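Local coordinates for cytochrome c (Hydrogenophilus thermoluteolus, PDB 2D0S), which binds a covalently attached heme c and probably carries electrons between redox partners, as class I cytochromes c do, at residues V21-Y25 and K26-K30; P61-E65 and A66-K70; E69-V72 and R73-T77. All blocks are in the same frame, centred on the assembly; numbering follows the deposited sequence.

Contact 1. Residues V21-Y25 and K26-K30. With HEC (heme c), chain B.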
loop_
_atom_site.group_PDB
_atom_site.type_symbol
_atom_site.label_atom_id
_atom_site.label_comp_id
_atom_site.label_asym_id
_atom_site.label_seq_id
_atom_site.Cartn_x
_atom_site.Cartn_y
_atom_site.Cartn_z
ATOM N N VAL A 21 -7.568 6.375 6.951
ATOM C CA VAL A 21 -6.771 5.721 7.979
ATOM C C VAL A 21 -5.232 5.667 7.620
ATOM O O VAL A 21 -4.353 5.873 8.502
ATOM C CB VAL A 21 -7.285 4.328 8.244
ATOM C CG1 VAL A 21 -6.784 3.831 9.561
ATOM C CG2 VAL A 21 -8.822 4.330 8.211
ATOM N N GLY A 22 -4.913 5.250 6.389
ATOM C CA GLY A 22 -3.518 5.089 6.002
ATOM C C GLY A 22 -3.152 6.231 5.113
ATOM O O GLY A 22 -4.056 7.045 4.699
ATOM N N PRO A 23 -1.859 6.322 4.756
ATOM C CA PRO A 23 -1.431 7.429 3.903
ATOM C C PRO A 23 -2.070 7.339 2.511
ATOM O O PRO A 23 -2.383 6.227 2.007
ATOM C CB PRO A 23 0.100 7.244 3.833
ATOM C CG PRO A 23 0.306 5.776 4.095
ATOM C CD PRO A 23 -0.726 5.475 5.165
ATOM N N SER A 24 -2.117 8.499 1.867
ATOM C CA SER A 24 -2.565 8.564 0.494
ATOM C C SER A 24 -1.496 7.821 -0.302
ATOM O O SER A 24 -0.325 7.780 0.097
ATOM C CB SER A 24 -2.671 10.038 0.040
ATOM O OG SER A 24 -1.441 10.564 -0.402
ATOM N N TYR A 25 -1.900 7.282 -1.451
ATOM C CA TYR A 25 -0.994 6.588 -2.341
ATOM C C TYR A 25 -0.030 7.583 -2.970
ATOM O O TYR A 25 1.077 7.240 -3.257
ATOM C CB TYR A 25 -1.767 5.852 -3.427
ATOM C CG TYR A 25 -2.431 4.594 -2.920
ATOM C CD1 TYR A 25 -3.673 4.220 -3.388
ATOM C CD2 TYR A 25 -1.839 3.825 -1.916
ATOM C CE1 TYR A 25 -4.303 3.109 -2.909
ATOM C CE2 TYR A 25 -2.425 2.650 -1.484
ATOM C CZ TYR A 25 -3.662 2.309 -1.996
ATOM O OH TYR A 25 -4.313 1.197 -1.568
ATOM N N LYS A 26 -0.454 8.827 -3.142
ATOM C CA LYS A 26 0.436 9.863 -3.685
ATOM C C LYS A 26 1.585 10.198 -2.712
ATOM O O LYS A 26 2.703 10.407 -3.136
ATOM C CB LYS A 26 -0.353 11.137 -4.042
ATOM C CG LYS A 26 -1.008 11.147 -5.423
ATOM C CD LYS A 26 -1.579 12.566 -5.711
ATOM C CE LYS A 26 -1.945 12.781 -7.193
ATOM N NZ LYS A 26 -0.741 12.885 -8.093
ATOM N N ASP A 27 1.299 10.128 -1.407
ATOM C CA ASP A 27 2.347 10.335 -0.367
ATOM C C ASP A 27 3.293 9.125 -0.306
ATOM O O ASP A 27 4.512 9.281 -0.074
ATOM C CB ASP A 27 1.711 10.520 1.028
ATOM C CG ASP A 27 1.458 11.994 1.391
ATOM O OD1 ASP A 27 1.043 12.232 2.553
ATOM O OD2 ASP A 27 1.632 12.903 0.530
ATOM N N VAL A 28 2.733 7.939 -0.571
ATOM C CA VAL A 28 3.555 6.722 -0.587
ATOM C C VAL A 28 4.504 6.840 -1.778
ATOM O O VAL A 28 5.699 6.696 -1.603
ATOM C CB VAL A 28 2.738 5.396 -0.648
ATOM C CG1 VAL A 28 3.710 4.148 -0.954
ATOM C CG2 VAL A 28 1.967 5.163 0.699
ATOM N N ALA A 29 3.976 7.175 -2.962
ATOM C CA ALA A 29 4.818 7.394 -4.150
ATOM C C ALA A 29 5.909 8.484 -3.929
ATOM O O ALA A 29 6.986 8.408 -4.507
ATOM C CB ALA A 29 3.958 7.757 -5.328
ATOM N N LYS A 30 5.607 9.507 -3.117
ATOM C CA LYS A 30 6.568 10.584 -2.813
ATOM C C LYS A 30 7.672 10.131 -1.841
ATOM O O LYS A 30 8.802 10.586 -1.901
ATOM C CB LYS A 30 5.837 11.805 -2.240
ATOM C CG LYS A 30 5.308 12.735 -3.311
ATOM C CD LYS A 30 4.267 13.745 -2.736
ATOM C CE LYS A 30 3.373 14.267 -3.842
ATOM N NZ LYS A 30 2.324 15.221 -3.276
HETATM FE FE HEC B . -2.167 0.016 3.916
HETATM C CHA HEC B . 0.528 1.750 5.152
HETATM C CHB HEC B . -0.640 -0.376 0.930
HETATM C CHC HEC B . -4.642 -2.156 3.003
HETATM C CHD HEC B . -3.984 0.891 6.739
HETATM N NA HEC B . -0.447 0.578 3.183
HETATM C C1A HEC B . 0.558 1.304 3.847
HETATM C C2A HEC B . 1.668 1.487 2.942
HETATM C C3A HEC B . 1.340 0.941 1.751
HETATM C C4A HEC B . 0.013 0.339 1.890
HETATM C CMA HEC B . 2.223 0.884 0.465
HETATM C CAA HEC B . 2.977 2.258 3.291
HETATM C CBA HEC B . 3.891 1.273 4.019
HETATM C CGA HEC B . 5.048 1.966 4.684
HETATM O O1A HEC B . 5.346 3.133 4.349
HETATM O O2A HEC B . 5.696 1.323 5.528
HETATM N NB HEC B . -2.572 -1.083 2.298
HETATM C C1B HEC B . -1.792 -1.116 1.160
HETATM C C2B HEC B . -2.328 -2.119 0.280
HETATM C C3B HEC B . -3.455 -2.599 0.837
HETATM C C4B HEC B . -3.590 -1.983 2.140
HETATM C CMB HEC B . -1.761 -2.377 -1.132
HETATM C CAB HEC B . -4.480 -3.629 0.251
HETATM C CBB HEC B . -3.794 -4.957 -0.148
HETATM N NC HEC B . -3.944 -0.495 4.702
HETATM C C1C HEC B . -4.839 -1.421 4.151
HETATM C C2C HEC B . -6.045 -1.441 4.946
HETATM C C3C HEC B . -5.772 -0.743 6.092
HETATM C C4C HEC B . -4.517 -0.047 5.873
HETATM C CMC HEC B . -7.119 -2.532 4.744
HETATM C CAC HEC B . -6.684 -0.384 7.327
HETATM C CBC HEC B . -7.713 -1.420 7.797
HETATM N ND HEC B . -1.766 1.141 5.739
HETATM C C1D HEC B . -2.675 1.315 6.767
HETATM C C2D HEC B . -2.057 2.099 7.809
HETATM C C3D HEC B . -0.670 2.390 7.289
HETATM C C4D HEC B . -0.581 1.761 5.995
HETATM C CMD HEC B . -2.698 2.515 9.144
HETATM C CAD HEC B . 0.464 3.115 7.997
HETATM C CBD HEC B . 1.333 2.044 8.629
HETATM C CGD HEC B . 2.486 2.751 9.322
HETATM O O1D HEC B . 2.220 3.833 9.894
HETATM O O2D HEC B . 3.656 2.235 9.295
HETATM O O HOH W 1 -1.248 11.108 3.358
#
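Ser24 and Asp27 meet at an N-cap, where the loop that follows the CXXCH heme-binding motif of this class I cytochrome c turns into helix 25-31. The polar contacts come first: Ser24 OG accepts from Asp27 N at 3.0 Å, a side-chain N-cap bond with an N-H...O angle of 150°. A chi1 of 84° sets OG between the backbone N and carbonyl carbon of its own residue, which brings the hydroxyl round to the first turn. The return half of a capping box is replaced by a water bridge: one water accepts from Ser24 N and donates to Asp27 OD1 at 2.7 Å. Backbone bonds continue the turn: Ser24 O accepts from Val28 N at 3.1 Å and, weakly, from Asp27 N, while Ala29 N meets Tyr25 O nearly straight. Just ahead of the cap, Pro23 O accepts from ND1 of His14, the axial iron ligand, which probably helps fix the imidazole's rotation.

The apolar contacts face the heme. Pro23 and Val28, the residues before the cap and four after it, form a hydrophobic staple: Val28 CG2 lies 3.8 Å from Pro23 CG, the two side chains slanting across each other. The other branch of Val28, CG1, turns to methyl CMA of the heme. The ring of Tyr25 meets the His14 imidazole with planes about 20° apart. Gly22 packs its CA on the porphyrin at a point where a CB would run into C1D. Beside it, the pyrrolidine ring of Pro23 sits against the macrocycle, its CD 3.7 Å from heme C3D.

Contact 2. Residues P61-E65 and A66-K70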
loop_
_atom_site.group_PDB
_atom_site.type_symbol
_atom_site.label_atom_id
_atom_site.label_comp_id
_atom_site.label_asym_id
_atom_site.label_seq_id
_atom_site.Cartn_x
_atom_site.Cartn_y
_atom_site.Cartn_z
ATOM N N PRO A 61 -2.681 -12.067 5.056
ATOM C CA PRO A 61 -2.233 -13.447 4.918
ATOM C C PRO A 61 -2.910 -14.209 3.771
ATOM O O PRO A 61 -2.366 -15.190 3.280
ATOM C CB PRO A 61 -2.599 -14.073 6.284
ATOM C CG PRO A 61 -3.735 -13.343 6.715
ATOM C CD PRO A 61 -3.427 -11.885 6.306
ATOM N N GLN A 62 -4.000 -13.691 3.251
ATOM C CA GLN A 62 -4.704 -14.418 2.182
ATOM C C GLN A 62 -4.707 -13.745 0.806
ATOM O O GLN A 62 -5.396 -14.198 -0.102
ATOM C CB GLN A 62 -6.115 -14.782 2.619
ATOM C CG GLN A 62 -6.129 -15.663 3.844
ATOM C CD GLN A 62 -7.527 -15.922 4.364
ATOM O OE1 GLN A 62 -8.116 -15.081 5.077
ATOM N NE2 GLN A 62 -8.092 -17.077 3.989
ATOM N N VAL A 63 -3.901 -12.708 0.637
ATOM C CA VAL A 63 -3.824 -12.009 -0.659
ATOM C C VAL A 63 -2.512 -12.414 -1.257
ATOM O O VAL A 63 -1.500 -12.465 -0.545
ATOM C CB VAL A 63 -3.924 -10.431 -0.491
ATOM C CG1 VAL A 63 -3.826 -9.682 -1.880
ATOM C CG2 VAL A 63 -5.214 -10.064 0.219
ATOM N N ALA A 64 -2.550 -12.871 -2.509
ATOM C CA ALA A 64 -1.364 -13.408 -3.145
ATOM C C ALA A 64 -0.330 -12.318 -3.181
ATOM O O ALA A 64 -0.623 -11.149 -3.557
ATOM C CB ALA A 64 -1.667 -13.938 -4.600
ATOM N N GLU A 65 0.875 -12.688 -2.788
ATOM C CA GLU A 65 2.015 -11.830 -2.894
ATOM C C GLU A 65 2.225 -11.241 -4.322
ATOM O O GLU A 65 2.576 -10.056 -4.477
ATOM C CB GLU A 65 3.232 -12.588 -2.377
ATOM C CG GLU A 65 4.549 -11.936 -2.683
ATOM C CD GLU A 65 5.689 -12.551 -1.884
ATOM O OE1 GLU A 65 6.762 -12.807 -2.486
ATOM O OE2 GLU A 65 5.478 -12.816 -0.670
ATOM N N ALA A 66 1.845 -12.004 -5.350
ATOM C CA ALA A 66 1.883 -11.499 -6.728
ATOM C C ALA A 66 0.926 -10.351 -6.928
ATOM O O ALA A 66 1.220 -9.414 -7.670
ATOM C CB ALA A 66 1.566 -12.604 -7.679
ATOM N N ASP A 67 -0.234 -10.416 -6.275
ATOM C CA ASP A 67 -1.204 -9.339 -6.378
ATOM C C ASP A 67 -0.767 -8.145 -5.622
ATOM O O ASP A 67 -0.863 -7.031 -6.133
ATOM C CB ASP A 67 -2.550 -9.768 -5.867
ATOM C CG ASP A 67 -3.223 -10.762 -6.796
ATOM O OD1 ASP A 67 -2.773 -10.908 -7.946
ATOM O OD2 ASP A 67 -4.227 -11.356 -6.376
ATOM N N ILE A 68 -0.258 -8.361 -4.406
ATOM C CA ILE A 68 0.246 -7.259 -3.628
ATOM C C ILE A 68 1.320 -6.497 -4.427
ATOM O O ILE A 68 1.279 -5.277 -4.520
ATOM C CB ILE A 68 0.835 -7.722 -2.277
ATOM C CG1 ILE A 68 -0.272 -8.297 -1.400
ATOM C CG2 ILE A 68 1.496 -6.546 -1.591
ATOM C CD1 ILE A 68 0.240 -8.963 -0.128
ATOM N N GLU A 69 2.273 -7.216 -5.015
ATOM C CA GLU A 69 3.352 -6.536 -5.753
ATOM C C GLU A 69 2.830 -5.708 -6.941
ATOM O O GLU A 69 3.256 -4.596 -7.154
ATOM C CB GLU A 69 4.399 -7.532 -6.216
ATOM C CG GLU A 69 5.603 -6.903 -6.914
ATOM C CD GLU A 69 6.480 -7.950 -7.570
ATOM O OE1 GLU A 69 7.239 -7.609 -8.472
ATOM O OE2 GLU A 69 6.332 -9.122 -7.232
ATOM N N LYS A 70 1.908 -6.267 -7.699
ATOM C CA LYS A 70 1.165 -5.511 -8.703
ATOM C C LYS A 70 0.590 -4.164 -8.152
ATOM O O LYS A 70 0.708 -3.125 -8.792
ATOM C CB LYS A 70 0.028 -6.390 -9.234
ATOM C CG LYS A 70 -0.389 -6.141 -10.654
ATOM C CD LYS A 70 -0.940 -7.491 -11.306
ATOM C CE LYS A 70 -1.574 -7.267 -12.702
ATOM N NZ LYS A 70 -2.018 -5.823 -12.969
HETATM O O HOH W 2 -5.080 -12.708 -4.032
#
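Ala64 O closes the first turn of helix 65-75, accepting from Ile68 N in the carbonyl plane at 2.9 Å (N-H...O 165°) and more weakly from Asp67 N. Ala64 is the N-cap of this C-terminal helix of the cytochrome c fold, and a hydrophobic staple between Val63 and Ile68 spans the cap. Alanine brings no side-chain acceptor to this position; a water links Ala64 N to Asp67 OD2 instead of a direct return bond, donating to the carboxylate at 2.8 Å. The negative charge of Asp67 near the helix start probably also suits the helix dipole. Asp67 CG stands beside its own backbone N (chi1 -71°), which directs the carboxylate back over the start of the helix, with OD2 4.0 Å from Ala64 CB.

In the staple, the CG1 branch of Val63, anti to the backbone N (chi1 179°), meets Ile68 CG1 at 3.8 Å, the two side chains crossing at about a right angle. Ile68 CD1, carried on by the extended chain, comes to 3.9 Å from Val63 O. Were Ile68 cut back to an alanine, Val63 CG1 would probably lose its mate and a gap would be likely beside Val44 of helix 37-46. Toward helix 37-46, Glu65 and Glu69 hold their carboxylates apart, each with its own basic partner, Lys45 and Arg73 respectively. The backbone joins these two residues one turn apart, with Glu69 N donating to Glu65 O at 2.9 Å.

Contact 3. Residues E69-V72 and R73-T77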
loop_
_atom_site.group_PDB
_atom_site.type_symbol
_atom_site.label_atom_id
_atom_site.label_comp_id
_atom_site.label_asym_id
_atom_site.label_seq_id
_atom_site.Cartn_x
_atom_site.Cartn_y
_atom_site.Cartn_z
ATOM N N GLU A 69 2.273 -7.216 -5.015
ATOM C CA GLU A 69 3.352 -6.536 -5.753
ATOM C C GLU A 69 2.830 -5.708 -6.941
ATOM O O GLU A 69 3.256 -4.596 -7.154
ATOM C CB GLU A 69 4.399 -7.532 -6.216
ATOM C CG GLU A 69 5.603 -6.903 -6.914
ATOM C CD GLU A 69 6.480 -7.950 -7.570
ATOM O OE1 GLU A 69 7.239 -7.609 -8.472
ATOM O OE2 GLU A 69 6.332 -9.122 -7.232
ATOM N N LYS A 70 1.908 -6.267 -7.699
ATOM C CA LYS A 70 1.165 -5.511 -8.703
ATOM C C LYS A 70 0.590 -4.164 -8.152
ATOM O O LYS A 70 0.708 -3.125 -8.792
ATOM C CB LYS A 70 0.028 -6.390 -9.234
ATOM C CG LYS A 70 -0.389 -6.141 -10.654
ATOM C CD LYS A 70 -0.940 -7.491 -11.306
ATOM C CE LYS A 70 -1.574 -7.267 -12.702
ATOM N NZ LYS A 70 -2.018 -5.823 -12.969
ATOM N N ILE A 71 -0.088 -4.200 -7.007
ATOM C CA ILE A 71 -0.730 -2.987 -6.495
ATOM C C ILE A 71 0.380 -2.007 -6.120
ATOM O O ILE A 71 0.382 -0.859 -6.557
ATOM C CB ILE A 71 -1.634 -3.276 -5.302
ATOM C CG1 ILE A 71 -2.830 -4.177 -5.727
ATOM C CG2 ILE A 71 -2.107 -1.908 -4.615
ATOM C CD1 ILE A 71 -3.537 -4.940 -4.480
ATOM N N VAL A 72 1.425 -2.527 -5.491
ATOM C CA VAL A 72 2.488 -1.681 -5.025
ATOM C C VAL A 72 3.244 -0.988 -6.168
ATOM O O VAL A 72 3.497 0.230 -6.119
ATOM C CB VAL A 72 3.437 -2.408 -4.066
ATOM C CG1 VAL A 72 4.741 -1.648 -3.952
ATOM C CG2 VAL A 72 2.765 -2.565 -2.630
ATOM N N ARG A 73 3.512 -1.706 -7.251
ATOM C CA ARG A 73 4.215 -1.059 -8.371
ATOM C C ARG A 73 3.339 0.014 -8.996
ATOM O O ARG A 73 3.830 1.044 -9.425
ATOM C CB ARG A 73 4.702 -2.087 -9.402
ATOM C CG ARG A 73 5.788 -2.983 -8.867
ATOM C CD ARG A 73 6.437 -3.898 -9.991
ATOM N NE ARG A 73 7.423 -4.818 -9.420
ATOM C CZ ARG A 73 8.705 -4.507 -9.202
ATOM N NH1 ARG A 73 9.164 -3.333 -9.568
ATOM N NH2 ARG A 73 9.540 -5.398 -8.670
ATOM N N TRP A 74 2.023 -0.194 -8.973
ATOM C CA TRP A 74 1.100 0.800 -9.491
ATOM C C TRP A 74 1.039 2.063 -8.585
ATOM O O TRP A 74 1.143 3.169 -9.071
ATOM C CB TRP A 74 -0.290 0.196 -9.707
ATOM C CG TRP A 74 -1.332 1.225 -9.876
ATOM C CD1 TRP A 74 -1.510 2.038 -10.954
ATOM C CD2 TRP A 74 -2.270 1.675 -8.873
ATOM N NE1 TRP A 74 -2.541 2.911 -10.721
ATOM C CE2 TRP A 74 -3.017 2.714 -9.442
ATOM C CE3 TRP A 74 -2.530 1.300 -7.553
ATOM C CZ2 TRP A 74 -3.986 3.397 -8.734
ATOM C CZ3 TRP A 74 -3.490 1.941 -6.866
ATOM C CH2 TRP A 74 -4.246 2.969 -7.457
ATOM N N VAL A 75 0.830 1.877 -7.278
ATOM C CA VAL A 75 0.938 2.976 -6.318
ATOM C C VAL A 75 2.136 3.871 -6.622
ATOM O O VAL A 75 2.026 5.117 -6.608
ATOM C CB VAL A 75 1.038 2.456 -4.881
ATOM C CG1 VAL A 75 1.482 3.591 -3.905
ATOM C CG2 VAL A 75 -0.304 1.899 -4.451
ATOM N N LEU A 76 3.278 3.272 -6.945
ATOM C CA LEU A 76 4.493 4.070 -7.042
ATOM C C LEU A 76 4.559 4.939 -8.303
ATOM O O LEU A 76 5.411 5.828 -8.412
ATOM C CB LEU A 76 5.749 3.225 -6.910
ATOM C CG LEU A 76 6.060 2.508 -5.610
ATOM C CD1 LEU A 76 7.273 1.625 -5.807
ATOM C CD2 LEU A 76 6.258 3.444 -4.436
ATOM N N THR A 77 3.699 4.664 -9.267
ATOM C CA THR A 77 3.654 5.475 -10.493
ATOM C C THR A 77 2.759 6.724 -10.378
ATOM O O THR A 77 2.726 7.525 -11.293
ATOM C CB THR A 77 3.161 4.639 -11.708
ATOM O OG1 THR A 77 1.767 4.350 -11.542
ATOM C CG2 THR A 77 3.936 3.341 -11.816
#
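Arg73 grips Glu69 side-on, one turn along the helix, with both bonds converging on a single carboxylate oxygen. Its NE donates to Glu69 OE1 at 3.0 Å on the anti lone pair, and NH2 donates to the same oxygen at 3.2 Å on that side but 34° out of the carboxylate plane. OE1 lies in the guanidinium plane, at its edge, while the two flat groups are turned 59° apart. The chains run side by side in the same direction: Glu69 leaves with CG anti to its N (chi1 -176°), and Arg73 is extended from CG to NE. Beneath them, Arg73 N meets Glu69 O at 2.9 Å.

This i to i+4 salt bridge lies on the C-terminal helix of the cytochrome c fold, beside Val37 of helix 37-46. Elsewhere round the helix, Ile71 packs CG2 against Val75 CG2 at 4.2 Å, and also touches the heme, Cys10 and helix 2-7. Trp74 points the CE3 edge of its indole at Ile71 O, while Val75 reaches Tyr25 and Val28. Farther on, Trp74 O accepts from both Thr77 N and Thr77 OG1, the hydroxyl at 2.8 Å.

In the fold
Contacts 2 and 3 follow one another along helix 65-75 and share Glu69 and Lys70, their centres about 11 Å apart. Contact 1 opens helix 25-31 and touches the far end of that longer helix: Tyr25 CD2 lies 3.5 Å from Val75 CG2, and Val28 CG1 meets Val75 CG1 at 3.7 Å. Contacts 1 and 2, about 19 Å apart between centres, lie on opposite sides of the chain's centre and do not touch. Both are helix starts, yet only contact 1 supplies several residues to the heme pocket; contact 3 adds Ile71, whereas Ile68 of contact 2 stays about 5 Å from the heme by nearest atoms.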